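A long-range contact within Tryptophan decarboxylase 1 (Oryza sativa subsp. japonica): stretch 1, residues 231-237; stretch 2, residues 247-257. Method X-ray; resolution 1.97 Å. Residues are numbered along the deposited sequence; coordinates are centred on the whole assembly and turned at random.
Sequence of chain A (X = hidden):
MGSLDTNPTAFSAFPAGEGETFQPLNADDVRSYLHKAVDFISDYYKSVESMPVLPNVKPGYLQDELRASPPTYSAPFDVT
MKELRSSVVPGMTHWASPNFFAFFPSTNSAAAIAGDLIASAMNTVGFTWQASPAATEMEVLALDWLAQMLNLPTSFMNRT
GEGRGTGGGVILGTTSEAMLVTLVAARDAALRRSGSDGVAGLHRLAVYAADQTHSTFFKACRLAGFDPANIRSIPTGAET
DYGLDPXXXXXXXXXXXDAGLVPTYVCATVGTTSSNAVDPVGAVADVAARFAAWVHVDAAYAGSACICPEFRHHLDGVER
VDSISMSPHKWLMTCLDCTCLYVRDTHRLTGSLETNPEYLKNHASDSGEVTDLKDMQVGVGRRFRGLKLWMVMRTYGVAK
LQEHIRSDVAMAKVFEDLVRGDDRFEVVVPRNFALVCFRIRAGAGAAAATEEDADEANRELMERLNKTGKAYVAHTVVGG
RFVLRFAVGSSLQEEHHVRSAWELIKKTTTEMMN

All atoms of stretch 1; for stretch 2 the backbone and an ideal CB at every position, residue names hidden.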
# COMPACT_ATOMS: atom_id res chain seq x y z
N ILE A 231 -23.76 -9.21 7.91
CA ILE A 231 -22.43 -9.25 8.51
C ILE A 231 -22.62 -9.52 10.00
O ILE A 231 -22.98 -8.62 10.76
CB ILE A 231 -21.66 -7.96 8.26
CG1 ILE A 231 -21.51 -7.73 6.76
CG2 ILE A 231 -20.31 -8.01 8.91
CD1 ILE A 231 -21.03 -6.33 6.39
N ARG A 232 -22.36 -10.76 10.43
CA ARG A 232 -22.66 -11.21 11.78
C ARG A 232 -21.47 -10.97 12.71
O ARG A 232 -20.40 -11.56 12.51
CB ARG A 232 -23.00 -12.70 11.79
CG ARG A 232 -24.09 -13.09 10.83
CD ARG A 232 -25.45 -13.03 11.48
NE ARG A 232 -26.49 -13.35 10.51
CZ ARG A 232 -27.20 -12.44 9.86
NH1 ARG A 232 -26.99 -11.14 10.07
NH2 ARG A 232 -28.14 -12.82 9.00
N SER A 233 -21.68 -10.15 13.73
CA SER A 233 -20.70 -9.94 14.80
C SER A 233 -21.13 -10.78 15.99
O SER A 233 -22.06 -10.41 16.72
CB SER A 233 -20.59 -8.46 15.15
OG SER A 233 -19.73 -8.28 16.26
N ILE A 234 -20.46 -11.90 16.20
CA ILE A 234 -20.90 -12.88 17.20
C ILE A 234 -20.44 -12.43 18.59
O ILE A 234 -19.24 -12.17 18.78
CB ILE A 234 -20.36 -14.26 16.86
CG1 ILE A 234 -20.93 -14.71 15.51
CG2 ILE A 234 -20.71 -15.27 17.96
CD1 ILE A 234 -20.58 -16.11 15.15
N PRO A 235 -21.36 -12.33 19.56
CA PRO A 235 -20.96 -11.93 20.92
C PRO A 235 -20.02 -12.93 21.57
O PRO A 235 -20.13 -14.14 21.37
CB PRO A 235 -22.30 -11.86 21.67
CG PRO A 235 -23.35 -11.74 20.60
CD PRO A 235 -22.82 -12.50 19.43
N THR A 236 -19.09 -12.40 22.36
CA THR A 236 -18.18 -13.20 23.17
C THR A 236 -18.28 -12.74 24.62
O THR A 236 -18.73 -11.63 24.91
CB THR A 236 -16.72 -13.08 22.69
OG1 THR A 236 -16.21 -11.79 23.04
CG2 THR A 236 -16.63 -13.27 21.18
N GLY A 237 -17.83 -13.58 25.54
CA GLY A 237 -17.90 -13.21 26.93
C GLY A 237 -16.75 -13.78 27.72
O GLY A 237 -15.91 -14.52 27.19
N UNK A 247 -19.66 -23.10 19.39
CA UNK A 247 -21.09 -23.41 19.46
C UNK A 247 -21.92 -22.21 19.04
O UNK A 247 -22.90 -22.35 18.31
CB UNK A 247 -21.48 -23.85 20.87
N UNK A 248 -21.54 -21.01 19.50
CA UNK A 248 -22.27 -19.81 19.09
C UNK A 248 -22.11 -19.55 17.59
O UNK A 248 -23.04 -19.06 16.94
CB UNK A 248 -21.79 -18.60 19.89
N UNK A 249 -20.95 -19.87 17.03
CA UNK A 249 -20.75 -19.69 15.59
C UNK A 249 -21.63 -20.67 14.80
O UNK A 249 -22.28 -20.28 13.82
CB UNK A 249 -19.28 -19.89 15.23
N UNK A 250 -21.65 -21.94 15.21
CA UNK A 250 -22.45 -22.94 14.51
C UNK A 250 -23.94 -22.59 14.54
O UNK A 250 -24.64 -22.74 13.53
CB UNK A 250 -22.22 -24.32 15.13
N UNK A 251 -24.43 -22.10 15.68
CA UNK A 251 -25.84 -21.74 15.75
C UNK A 251 -26.16 -20.58 14.82
O UNK A 251 -27.18 -20.61 14.11
CB UNK A 251 -26.23 -21.38 17.19
N UNK A 252 -25.29 -19.56 14.75
CA UNK A 252 -25.53 -18.44 13.86
C UNK A 252 -25.51 -18.87 12.39
O UNK A 252 -26.37 -18.45 11.60
CB UNK A 252 -24.49 -17.35 14.10
N UNK A 253 -24.53 -19.69 12.01
CA UNK A 253 -24.41 -20.10 10.61
C UNK A 253 -25.55 -21.04 10.21
O UNK A 253 -26.07 -20.94 9.09
CB UNK A 253 -23.06 -20.78 10.37
N UNK A 254 -25.92 -21.96 11.10
CA UNK A 254 -27.03 -22.87 10.82
C UNK A 254 -28.34 -22.09 10.66
O UNK A 254 -29.11 -22.33 9.72
CB UNK A 254 -27.16 -23.91 11.94
N UNK A 255 -28.60 -21.14 11.56
CA UNK A 255 -29.80 -20.33 11.45
C UNK A 255 -29.87 -19.61 10.11
O UNK A 255 -30.93 -19.52 9.49
CB UNK A 255 -29.86 -19.32 12.59
N UNK A 256 -28.73 -19.09 9.64
CA UNK A 256 -28.70 -18.44 8.33
C UNK A 256 -28.97 -19.44 7.21
O UNK A 256 -29.72 -19.14 6.27
CB UNK A 256 -27.35 -17.76 8.11
N UNK A 257 -28.34 -20.61 7.28
CA UNK A 257 -28.57 -21.63 6.25
C UNK A 257 -30.04 -22.04 6.21
O UNK A 257 -30.61 -22.22 5.13
CB UNK A 257 -27.69 -22.86 6.50

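Backbone angles at 247-257 stay between -58° and -70° in phi and -34° and -45° in psi, and a backbone hydrogen bond links each amide N from 251 to 257 to the carbonyl O four residues earlier. This is continuous helix, running at 155° to strand 231-234 with the axes 9.8 Å apart at closest approach. Such a backbone suits most residues, so the visible evidence on preference comes from what stretch 1 offers.

At position 247 nothing of stretch 1 lies within 5.5 Å of the ideal CB; this stretch sets no preference, and the residue is Ala 247.

Position 248 points toward stretch 1. Its ideal CB is 4.0 Å from Ile 234 CG2 and 5.0 Å from Pro 235 O, an acceptor. An aliphatic stem suits the first, and a long donor such as lysine, arginine or glutamine could reach the second. The deposited Arg 248 extends with chi2 and chi3 both t, and its NH1 donates a hydrogen bond to Pro 235 O (3.2 Å, 150°), the oxygen lying at the guanidinium edge, near its plane.

Position 249 has the closest CA pairing, 7.0 Å between its CA and Ile 234 CA. The CB points sideways but lies 4.0 Å from Ile 234 CD1, so an apolar chain, leucine, isoleucine, valine or methionine, would suit. It is Leu 249 (t, p), whose CD1 packs 3.5 Å from Ile 234 CD1.

Position 250 points away and 251 is out of reach; neither is constrained here. They are Leu 250 and Glu 251.

At position 252 CA-to-CB again points toward the strand, with the ideal CB 4.2 Å from Ile 234 CD1 and 5.1 Å from Arg 232 CD. Something small and apolar fits without needing to extend, though the distances alone do not exclude a larger chain directed to one side. Ala 252 places its CB 4.2 Å from Ile 234 CD1, an apolar contact.

Position 253 points away, while 254 and 255 are out of reach. Met 253, Gln 254 and Ala 255 make no contact with stretch 1.

Position 256 points toward stretch 1, its ideal CB 5.1 Å from Arg 232 NH2. A positive charge at that range favours aspartate or glutamate; a neutral acceptor such as asparagine is conceivable. Asp 256 (chi1 m) forms a salt bridge: Arg 232 NE donates to Asp 256 OD2 at 3.0 Å, and Arg 232 NH2 to Asp 256 OD1 at 3.1 Å, so the carboxylate engages two guanidinium nitrogens.

Position 257 lies out of reach, and Ala 257 closes the stretch.

Stretch 2 247-257: ARLLEAMQADA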
# COMPACT_ATOMS: atom_id res chain seq x y z
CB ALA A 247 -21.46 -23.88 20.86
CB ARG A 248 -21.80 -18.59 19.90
CG ARG A 248 -22.53 -18.42 21.24
CD ARG A 248 -22.09 -17.16 22.00
NE ARG A 248 -22.23 -17.34 23.45
CZ ARG A 248 -21.94 -16.41 24.36
NH1 ARG A 248 -21.50 -15.22 24.00
NH2 ARG A 248 -22.10 -16.68 25.66
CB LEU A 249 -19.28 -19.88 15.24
CG LEU A 249 -18.97 -19.96 13.75
CD1 LEU A 249 -19.26 -18.63 13.06
CD2 LEU A 249 -17.53 -20.40 13.50
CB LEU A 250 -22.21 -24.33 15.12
CG LEU A 250 -23.05 -25.51 14.59
CD1 LEU A 250 -23.09 -25.55 13.07
CD2 LEU A 250 -22.48 -26.81 15.12
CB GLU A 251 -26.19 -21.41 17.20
CG GLU A 251 -27.48 -20.66 17.37
CD GLU A 251 -27.60 -20.04 18.74
OE1 GLU A 251 -28.71 -19.59 19.10
OE2 GLU A 251 -26.57 -19.99 19.46
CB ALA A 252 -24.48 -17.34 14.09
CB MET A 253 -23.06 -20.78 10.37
CG MET A 253 -21.84 -19.86 10.55
SD MET A 253 -20.43 -20.56 9.68
CE MET A 253 -19.72 -21.49 10.90
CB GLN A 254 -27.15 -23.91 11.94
CG GLN A 254 -28.09 -25.09 11.63
CD GLN A 254 -27.72 -25.81 10.35
OE1 GLN A 254 -28.31 -25.57 9.29
NE2 GLN A 254 -26.73 -26.69 10.43
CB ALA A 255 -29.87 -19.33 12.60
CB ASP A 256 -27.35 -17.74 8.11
CG ASP A 256 -27.24 -16.43 8.86
OD1 ASP A 256 -28.27 -15.94 9.36
OD2 ASP A 256 -26.12 -15.87 8.95
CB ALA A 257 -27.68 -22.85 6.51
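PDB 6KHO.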